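Local atomic coordinates of adenosine monophosphate-protein transferase FICD homolog (Caenorhabditis elegans, PDB entry 5JJ6), a protein that is a FICD homolog of the Fic/DOC family, built around a mostly helical Fido domain. Residues I269-L274 with T287-L292. Sequence-based numbering, arbitrary orientation.
Sequences IAHYKL and TARLLL
H271 and L274 both carry CG anti to the backbone N (chi1 -178° and -175°), and this swings the imidazole and the isobutyl group across to helix 284-297. R289 has CG beside its backbone N, and this CG reaches the edge of the imidazole, in the ring plane, 3.8 Å from H271 NE2. A288 sits in the middle, with its methyl pointing at the facing helix. Its CB lies over one face of the H271 ring, 4.1 Å from the centroid, in a CH-pi contact. The small side chain lets the backbones come close, and H271 CA is 4.9 Å from A288 CA. L292 CD1 meets H271 CD2 obliquely at 3.8 Å.

One turn further along, L274 CD2 rests on the backbone of A288, 3.6 Å from A288 CA. The same methyl touches L291 CD2 at 4.0 Å. A270 CB touches L291 CD2 more loosely.

The H271 and R289 side chains run side by side, with ring and guanidinium planes 42° apart. They share a partner, because H271 NE2 and R289 NH1 both hydrogen-bond to Y314 OH. R289 NH2 also bonds to T144 O. These bonds satisfy polar ends within a buried contact and should fix the turn of the imidazole. The nearby guanidinium may disfavour a charged histidine. A sulfate ion, probably from the crystallisation liquor, lies about 5 Å from the R289 side chain; such ions often mark pockets.

The segments run nearly antiparallel, their axes 8.3 Å apart. They join the consecutive helices 263-277 and 284-297. The Fic signature HPFTDGNGRTAR links these helices: it starts in the connecting loop, runs into helix 284-297 and ends at R289, in the helical core of the Fic fold.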
ATOM      1  N   ILE B 269      -8.250 -12.738  25.390  1.00 41.78           N
ATOM      2  CA  ILE B 269      -7.347 -13.849  25.141  1.00 44.66           C
ATOM      3  C   ILE B 269      -6.961 -13.896  23.656  1.00 40.43           C
ATOM      4  O   ILE B 269      -5.815 -14.186  23.315  1.00 38.67           O
ATOM      5  CB  ILE B 269      -7.969 -15.199  25.579  1.00 44.62           C
ATOM      6  CG1 ILE B 269      -8.206 -15.223  27.084  1.00 39.96           C
ATOM      7  CG2 ILE B 269      -7.072 -16.371  25.187  1.00 43.73           C
ATOM      8  CD1 ILE B 269      -9.048 -16.406  27.532  1.00 45.71           C
ATOM      9  N   ALA B 270      -7.918 -13.601  22.783  1.00 38.47           N
ATOM     10  CA  ALA B 270      -7.635 -13.526  21.356  1.00 40.28           C
ATOM     11  C   ALA B 270      -6.552 -12.492  21.066  1.00 39.36           C
ATOM     12  O   ALA B 270      -5.540 -12.790  20.418  1.00 36.82           O
ATOM     13  CB  ALA B 270      -8.872 -13.195  20.607  1.00 38.61           C
ATOM     14  N   HIS B 271      -6.791 -11.275  21.544  1.00 36.10           N
ATOM     15  CA  HIS B 271      -5.824 -10.198  21.438  1.00 33.62           C
ATOM     16  C   HIS B 271      -4.433 -10.649  21.868  1.00 37.78           C
ATOM     17  O   HIS B 271      -3.446 -10.433  21.159  1.00 39.03           O
ATOM     18  CB  HIS B 271      -6.256  -9.021  22.298  1.00 36.51           C
ATOM     19  CG  HIS B 271      -5.338  -7.847  22.210  1.00 39.64           C
ATOM     20  ND1 HIS B 271      -4.047  -7.872  22.692  1.00 40.74           N
ATOM     21  CD2 HIS B 271      -5.531  -6.601  21.719  1.00 38.90           C
ATOM     22  CE1 HIS B 271      -3.479  -6.699  22.484  1.00 39.22           C
ATOM     23  NE2 HIS B 271      -4.359  -5.907  21.900  1.00 37.75           N
ATOM     24  N   TYR B 272      -4.378 -11.284  23.037  1.00 41.28           N
ATOM     25  CA  TYR B 272      -3.124 -11.715  23.641  1.00 40.50           C
ATOM     26  C   TYR B 272      -2.408 -12.758  22.782  1.00 38.67           C
ATOM     27  O   TYR B 272      -1.207 -12.653  22.509  1.00 38.88           O
ATOM     28  CB  TYR B 272      -3.388 -12.300  25.038  1.00 45.37           C
ATOM     29  CG  TYR B 272      -2.140 -12.802  25.730  1.00 43.79           C
ATOM     30  CD1 TYR B 272      -1.112 -11.923  26.063  1.00 47.04           C
ATOM     31  CD2 TYR B 272      -1.966 -14.151  26.009  1.00 42.01           C
ATOM     32  CE1 TYR B 272       0.039 -12.363  26.681  1.00 46.89           C
ATOM     33  CE2 TYR B 272      -0.809 -14.610  26.625  1.00 46.50           C
ATOM     34  CZ  TYR B 272       0.189 -13.704  26.958  1.00 51.65           C
ATOM     35  OH  TYR B 272       1.351 -14.126  27.571  1.00 57.61           O
ATOM     36  N   LYS B 273      -3.160 -13.768  22.365  1.00 37.10           N
ATOM     37  CA  LYS B 273      -2.613 -14.838  21.551  1.00 38.31           C
ATOM     38  C   LYS B 273      -2.049 -14.310  20.234  1.00 40.36           C
ATOM     39  O   LYS B 273      -0.925 -14.653  19.854  1.00 42.03           O
ATOM     40  CB  LYS B 273      -3.671 -15.915  21.281  1.00 43.58           C
ATOM     41  CG  LYS B 273      -4.089 -16.731  22.532  1.00 49.08           C
ATOM     42  CD  LYS B 273      -4.830 -18.016  22.137  1.00 43.67           C
ATOM     43  CE  LYS B 273      -3.855 -18.921  21.392  1.00 40.86           C
ATOM     44  NZ  LYS B 273      -4.509 -19.997  20.610  1.00 51.97           N
ATOM     45  N   LEU B 274      -2.818 -13.469  19.547  1.00 40.19           N
ATOM     46  CA  LEU B 274      -2.366 -12.914  18.278  1.00 38.91           C
ATOM     47  C   LEU B 274      -1.115 -12.045  18.481  1.00 38.53           C
ATOM     48  O   LEU B 274      -0.132 -12.163  17.739  1.00 35.72           O
ATOM     49  CB  LEU B 274      -3.476 -12.087  17.603  1.00 37.07           C
ATOM     50  CG  LEU B 274      -3.134 -11.565  16.194  1.00 34.92           C
ATOM     51  CD1 LEU B 274      -2.849 -12.695  15.227  1.00 36.14           C
ATOM     52  CD2 LEU B 274      -4.214 -10.694  15.646  1.00 40.54           C
ATOM     53  N   THR B 287      -4.087  -4.965  14.238  1.00 35.95           N
ATOM     54  CA  THR B 287      -4.893  -6.091  13.799  1.00 38.91           C
ATOM     55  C   THR B 287      -5.465  -6.857  14.986  1.00 41.50           C
ATOM     56  O   THR B 287      -6.578  -7.360  14.922  1.00 42.96           O
ATOM     57  CB  THR B 287      -4.080  -7.035  12.914  1.00 43.75           C
ATOM     58  OG1 THR B 287      -3.393  -6.264  11.918  1.00 41.80           O
ATOM     59  CG2 THR B 287      -4.998  -8.065  12.242  1.00 39.94           C
ATOM     60  N   ALA B 288      -4.685  -6.953  16.057  1.00 43.41           N
ATOM     61  CA  ALA B 288      -5.104  -7.590  17.309  1.00 42.03           C
ATOM     62  C   ALA B 288      -6.255  -6.840  17.981  1.00 40.16           C
ATOM     63  O   ALA B 288      -7.162  -7.457  18.550  1.00 38.86           O
ATOM     64  CB  ALA B 288      -3.930  -7.701  18.256  1.00 38.43           C
ATOM     65  N   ARG B 289      -6.173  -5.513  17.997  1.00 36.32           N
ATOM     66  CA  ARG B 289      -7.261  -4.733  18.563  1.00 37.22           C
ATOM     67  C   ARG B 289      -8.476  -4.894  17.678  1.00 37.74           C
ATOM     68  O   ARG B 289      -9.619  -4.873  18.144  1.00 41.41           O
ATOM     69  CB  ARG B 289      -6.879  -3.257  18.738  1.00 31.79           C
ATOM     70  CG  ARG B 289      -5.807  -3.056  19.780  1.00 30.32           C
ATOM     71  CD  ARG B 289      -5.545  -1.606  20.116  1.00 35.73           C
ATOM     72  NE  ARG B 289      -4.862  -0.867  19.062  1.00 41.03           N
ATOM     73  CZ  ARG B 289      -3.574  -1.011  18.774  1.00 38.85           C
ATOM     74  NH1 ARG B 289      -2.840  -1.885  19.452  1.00 36.43           N
ATOM     75  NH2 ARG B 289      -3.028  -0.292  17.802  1.00 34.10           N
ATOM     76  N   LEU B 290      -8.220  -5.045  16.386  1.00 38.58           N
ATOM     77  CA  LEU B 290      -9.298  -5.220  15.433  1.00 41.43           C
ATOM     78  C   LEU B 290     -10.020  -6.526  15.716  1.00 41.83           C
ATOM     79  O   LEU B 290     -11.241  -6.566  15.796  1.00 43.11           O
ATOM     80  CB  LEU B 290      -8.756  -5.188  14.010  1.00 44.80           C
ATOM     81  CG  LEU B 290      -9.686  -4.617  12.945  1.00 43.45           C
ATOM     82  CD1 LEU B 290     -10.144  -3.215  13.304  1.00 38.77           C
ATOM     83  CD2 LEU B 290      -8.962  -4.642  11.619  1.00 45.38           C
ATOM     84  N   LEU B 291      -9.238  -7.584  15.895  1.00 43.27           N
ATOM     85  CA  LEU B 291      -9.735  -8.926  16.173  1.00 42.21           C
ATOM     86  C   LEU B 291     -10.548  -8.941  17.459  1.00 42.08           C
ATOM     87  O   LEU B 291     -11.648  -9.519  17.514  1.00 40.91           O
ATOM     88  CB  LEU B 291      -8.568  -9.901  16.285  1.00 36.62           C
ATOM     89  CG  LEU B 291      -8.969 -11.343  16.557  1.00 39.21           C
ATOM     90  CD1 LEU B 291     -10.060 -11.766  15.591  1.00 42.03           C
ATOM     91  CD2 LEU B 291      -7.759 -12.257  16.448  1.00 38.84           C
ATOM     92  N   LEU B 292      -9.988  -8.298  18.482  1.00 39.02           N
ATOM     93  CA  LEU B 292     -10.688  -8.077  19.735  1.00 40.58           C
ATOM     94  C   LEU B 292     -12.069  -7.532  19.434  1.00 44.87           C
ATOM     95  O   LEU B 292     -13.097  -8.110  19.840  1.00 42.31           O
ATOM     96  CB  LEU B 292      -9.912  -7.094  20.613  1.00 40.68           C
ATOM     97  CG  LEU B 292     -10.322  -6.796  22.058  1.00 37.93           C
ATOM     98  CD1 LEU B 292      -9.175  -6.097  22.731  1.00 36.93           C
ATOM     99  CD2 LEU B 292     -11.554  -5.922  22.154  1.00 35.74           C
TER